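Local coordinates for protein PatF (Prochloron didemni, PDB 4BG2) that probably acts in patellamide biosynthesis as a member of the cyanobactin prenyltransferase family, with an ABBA-type antiparallel barrel, at residues R15-F18 and V19-Q23; G126-L129 and E130-S133. All blocks are in the same frame, centred on the assembly; numbering follows the deposited sequence.

Interaction 1: R15-F18 and V19-Q23; sequences RLQF and VRTHQ
Leu16 with Arg20 and Gln17 with Thr21 are i to i+4 side-chain pairs along one alpha helix, 3-25, on the outside of the ten-stranded antiparallel barrel. Four i to i+4 backbone bonds run beneath them, from Val19 N to Arg15 O through to His22 N to Phe18 O; that from Thr21 N to Gln17 O measures 2.7 Å. With OG1 beside its own backbone N (chi1 -57°), the Thr21 hydroxyl turns back along the helix and gives its proton to Gln17 O from above the carbonyl plane, so that one carbonyl oxygen takes two donors from the same residue. On the exposed side, Leu16 and Arg20 run alongside each other: Leu16 CD1 lies over one face of the guanidinium, offset toward its rim, while NH2 of that group makes a salt bridge to Glu38 of helix 34-42. Elsewhere on the helix, Arg15 bonds to the carbonyl of Ile41 and pairs with Asp304, and the imidazole of His22 reaches Tyr300 of a barrel strand. The side chain of Gln17 is folded back by a bend at chi2, and its NE2 donates to Thr21 OG1 at 2.6 Å, with the N-H bent to 134° and the hydroxyl 27° out of the amide plane.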
# COMPACT_ATOMS: atom_id res chain seq x y z
N ARG A 15 -15.43 8.09 -5.04
CA ARG A 15 -14.15 7.47 -5.35
C ARG A 15 -13.28 8.38 -6.21
O ARG A 15 -12.11 8.63 -5.91
CB ARG A 15 -14.39 6.22 -6.18
CG ARG A 15 -13.75 4.99 -5.68
CD ARG A 15 -14.28 3.85 -6.55
NE ARG A 15 -15.45 3.24 -5.96
CZ ARG A 15 -16.12 2.23 -6.49
NH1 ARG A 15 -15.74 1.71 -7.65
NH2 ARG A 15 -17.18 1.77 -5.86
N LEU A 16 -13.87 8.82 -7.31
CA LEU A 16 -13.18 9.67 -8.27
C LEU A 16 -12.81 11.01 -7.64
O LEU A 16 -11.74 11.54 -7.88
CB LEU A 16 -14.08 9.90 -9.49
CG LEU A 16 -13.44 10.56 -10.70
CD1 LEU A 16 -12.11 9.92 -11.05
CD2 LEU A 16 -14.41 10.50 -11.88
N GLN A 17 -13.70 11.54 -6.83
CA GLN A 17 -13.46 12.81 -6.17
C GLN A 17 -12.27 12.73 -5.21
O GLN A 17 -11.42 13.61 -5.22
CB GLN A 17 -14.73 13.31 -5.49
CG GLN A 17 -14.51 14.69 -4.90
CD GLN A 17 -14.11 15.73 -5.94
OE1 GLN A 17 -14.62 15.75 -7.06
NE2 GLN A 17 -13.18 16.60 -5.57
N PHE A 18 -12.17 11.66 -4.43
CA PHE A 18 -10.96 11.42 -3.62
C PHE A 18 -9.69 11.51 -4.46
O PHE A 18 -8.73 12.19 -4.09
CB PHE A 18 -10.98 10.06 -2.92
CG PHE A 18 -12.14 9.87 -1.99
CD1 PHE A 18 -12.72 10.95 -1.35
CD2 PHE A 18 -12.65 8.61 -1.75
CE1 PHE A 18 -13.79 10.77 -0.50
CE2 PHE A 18 -13.70 8.42 -0.88
CZ PHE A 18 -14.27 9.51 -0.25
N VAL A 19 -9.69 10.79 -5.58
CA VAL A 19 -8.52 10.73 -6.43
C VAL A 19 -8.23 12.13 -7.01
O VAL A 19 -7.09 12.59 -7.01
CB VAL A 19 -8.70 9.68 -7.54
CG1 VAL A 19 -7.66 9.84 -8.60
CG2 VAL A 19 -8.68 8.27 -6.95
N ARG A 20 -9.27 12.82 -7.47
CA ARG A 20 -9.10 14.18 -8.05
C ARG A 20 -8.66 15.22 -7.00
O ARG A 20 -7.74 15.98 -7.23
CB ARG A 20 -10.38 14.64 -8.72
CG ARG A 20 -10.74 13.85 -9.98
CD ARG A 20 -9.91 14.27 -11.18
NE ARG A 20 -10.07 13.36 -12.32
CZ ARG A 20 -11.15 13.32 -13.11
NH1 ARG A 20 -12.19 14.12 -12.88
NH2 ARG A 20 -11.20 12.46 -14.12
N THR A 21 -9.29 15.20 -5.83
CA THR A 21 -8.92 16.11 -4.75
C THR A 21 -7.46 15.96 -4.35
O THR A 21 -6.78 16.94 -4.10
CB THR A 21 -9.83 15.90 -3.55
OG1 THR A 21 -11.18 16.10 -3.98
CG2 THR A 21 -9.49 16.89 -2.41
N HIS A 22 -6.96 14.73 -4.37
CA HIS A 22 -5.55 14.49 -4.07
C HIS A 22 -4.61 15.10 -5.13
O HIS A 22 -3.59 15.73 -4.79
CB HIS A 22 -5.33 12.99 -3.98
CG HIS A 22 -3.93 12.61 -3.61
ND1 HIS A 22 -3.47 12.63 -2.31
CD2 HIS A 22 -2.90 12.18 -4.37
CE1 HIS A 22 -2.22 12.22 -2.29
NE2 HIS A 22 -1.84 11.95 -3.52
N GLN A 23 -4.95 14.88 -6.41
CA GLN A 23 -4.19 15.50 -7.50
C GLN A 23 -4.16 17.02 -7.36
O GLN A 23 -3.11 17.64 -7.55
CB GLN A 23 -4.81 15.16 -8.86
CG GLN A 23 -4.64 13.71 -9.27
CD GLN A 23 -5.52 13.32 -10.45
OE1 GLN A 23 -5.86 14.15 -11.30
NE2 GLN A 23 -5.93 12.04 -10.48

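Interaction 2: G126-L129 and E130-S133; sequences GSKL and EDSS
Lys128 and Asp131 pair across a tight turn in the loop that joins the antiparallel strands 116-124 and 133-140, a beta hairpin of the barrel whose connection includes a short 3-10 segment. The lysine side chain can be followed outward. Lys128 CB lies 4.0 Å from Glu130 OE1, and CG is about equally far from that oxygen and from the carboxylate carbon of Asp131. CG sits between the backbone N and the carbonyl carbon (chi1 45°), and the chain stays extended through CD and CE until a bend at chi4 turns the ammonium back toward Asp131. There Lys128 NZ forms a salt bridge with Asp131 OD1 at 3.1 Å, coming from above the carboxylate plane, 55° out of it. The other carboxylate oxygen, Asp131 OD2, lies 3.5 Å from Ser127 OG.

Beneath this bridge the backbone supplies the turn. Asp131 N donates to Lys128 O at 3.0 Å, and Ser132 N donates to Leu129 O; these i to i+3 bonds make two overlapping beta turns, consistent with the 3-10 segment. Ser132 OG ties the loop's start to its end: it accepts the almost straight N-H of Gly126 N at 2.7 Å (177°), and it gives a weak bond to Lys128 O. Gly126 CA lies 4.1 Å from Asp131 CB, and a side chain built on this glycine would run into that atom. An alanine in place of Asp131 would remove the carboxylate, which would probably leave the Lys128 ammonium without its mate in this turn and free to swing away.

The chemistry divides the labour: the salt bridge lies at the surface, where solvent probably weakens it, whereas the buried Ser132 hydroxyl joins the two ends of the loop through the bond it accepts from Gly126 N.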
# COMPACT_ATOMS: atom_id res chain seq x y z
N GLY A 126 5.93 8.14 -10.95
CA GLY A 126 7.27 8.62 -10.61
C GLY A 126 7.55 9.93 -11.32
O GLY A 126 6.68 10.48 -12.00
N SER A 127 8.78 10.41 -11.20
CA SER A 127 9.22 11.63 -11.89
C SER A 127 9.23 11.49 -13.40
O SER A 127 9.11 12.48 -14.12
CB SER A 127 10.60 12.03 -11.41
OG SER A 127 11.49 10.94 -11.61
N LYS A 128 9.38 10.26 -13.88
CA LYS A 128 9.30 9.98 -15.31
C LYS A 128 8.64 8.64 -15.54
O LYS A 128 8.48 7.86 -14.61
CB LYS A 128 10.69 10.01 -15.95
CG LYS A 128 11.76 9.30 -15.17
CD LYS A 128 13.12 9.58 -15.77
CE LYS A 128 14.26 9.14 -14.87
NZ LYS A 128 14.19 7.69 -14.58
N LEU A 129 8.24 8.41 -16.79
CA LEU A 129 7.51 7.21 -17.16
C LEU A 129 8.14 5.92 -16.59
O LEU A 129 7.46 5.12 -15.97
CB LEU A 129 7.39 7.12 -18.70
CG LEU A 129 6.61 5.94 -19.29
CD1 LEU A 129 5.17 5.95 -18.80
CD2 LEU A 129 6.66 6.00 -20.81
N GLU A 130 9.44 5.77 -16.78
CA GLU A 130 10.16 4.55 -16.42
C GLU A 130 10.27 4.32 -14.91
O GLU A 130 10.48 3.20 -14.48
CB GLU A 130 11.55 4.57 -17.07
CG GLU A 130 11.51 4.57 -18.60
CD GLU A 130 11.18 5.94 -19.23
OE1 GLU A 130 11.20 6.97 -18.49
OE2 GLU A 130 10.93 5.99 -20.46
N ASP A 131 10.06 5.36 -14.10
CA ASP A 131 10.00 5.23 -12.64
C ASP A 131 8.60 5.01 -12.09
O ASP A 131 8.45 4.88 -10.90
CB ASP A 131 10.52 6.48 -11.94
CG ASP A 131 12.00 6.61 -11.98
OD1 ASP A 131 12.66 5.77 -12.64
OD2 ASP A 131 12.51 7.57 -11.35
N SER A 132 7.58 5.04 -12.94
CA SER A 132 6.23 4.85 -12.48
C SER A 132 5.95 3.38 -12.38
O SER A 132 6.70 2.58 -12.93
CB SER A 132 5.25 5.56 -13.42
OG SER A 132 5.51 6.96 -13.36
N SER A 133 4.92 3.00 -11.65
CA SER A 133 4.66 1.60 -11.43
C SER A 133 3.19 1.32 -11.27
O SER A 133 2.39 2.21 -10.97
CB SER A 133 5.41 1.14 -10.15
OG SER A 133 4.89 1.81 -9.01

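How the interactions relate
Interaction 1 works inside a regular helix, where side chains four residues apart supplement an existing ladder of backbone bonds; interaction 2 has no such ladder and shapes an irregular turn with bonds three to six residues apart. In both, a hydroxyl acts as donor and acceptor at once, though in interaction 2 the donated bond is weak. Their centres are 20 Å apart and their nearest atoms about 11 Å, so they do not touch, and each centre lies about 17 Å from the centre of the chain. Interaction 1 is partly buried on the outer side of the barrel, whereas interaction 2 is a surface contact at a hairpin connection; neither contains an identified catalytic or ligand-binding residue.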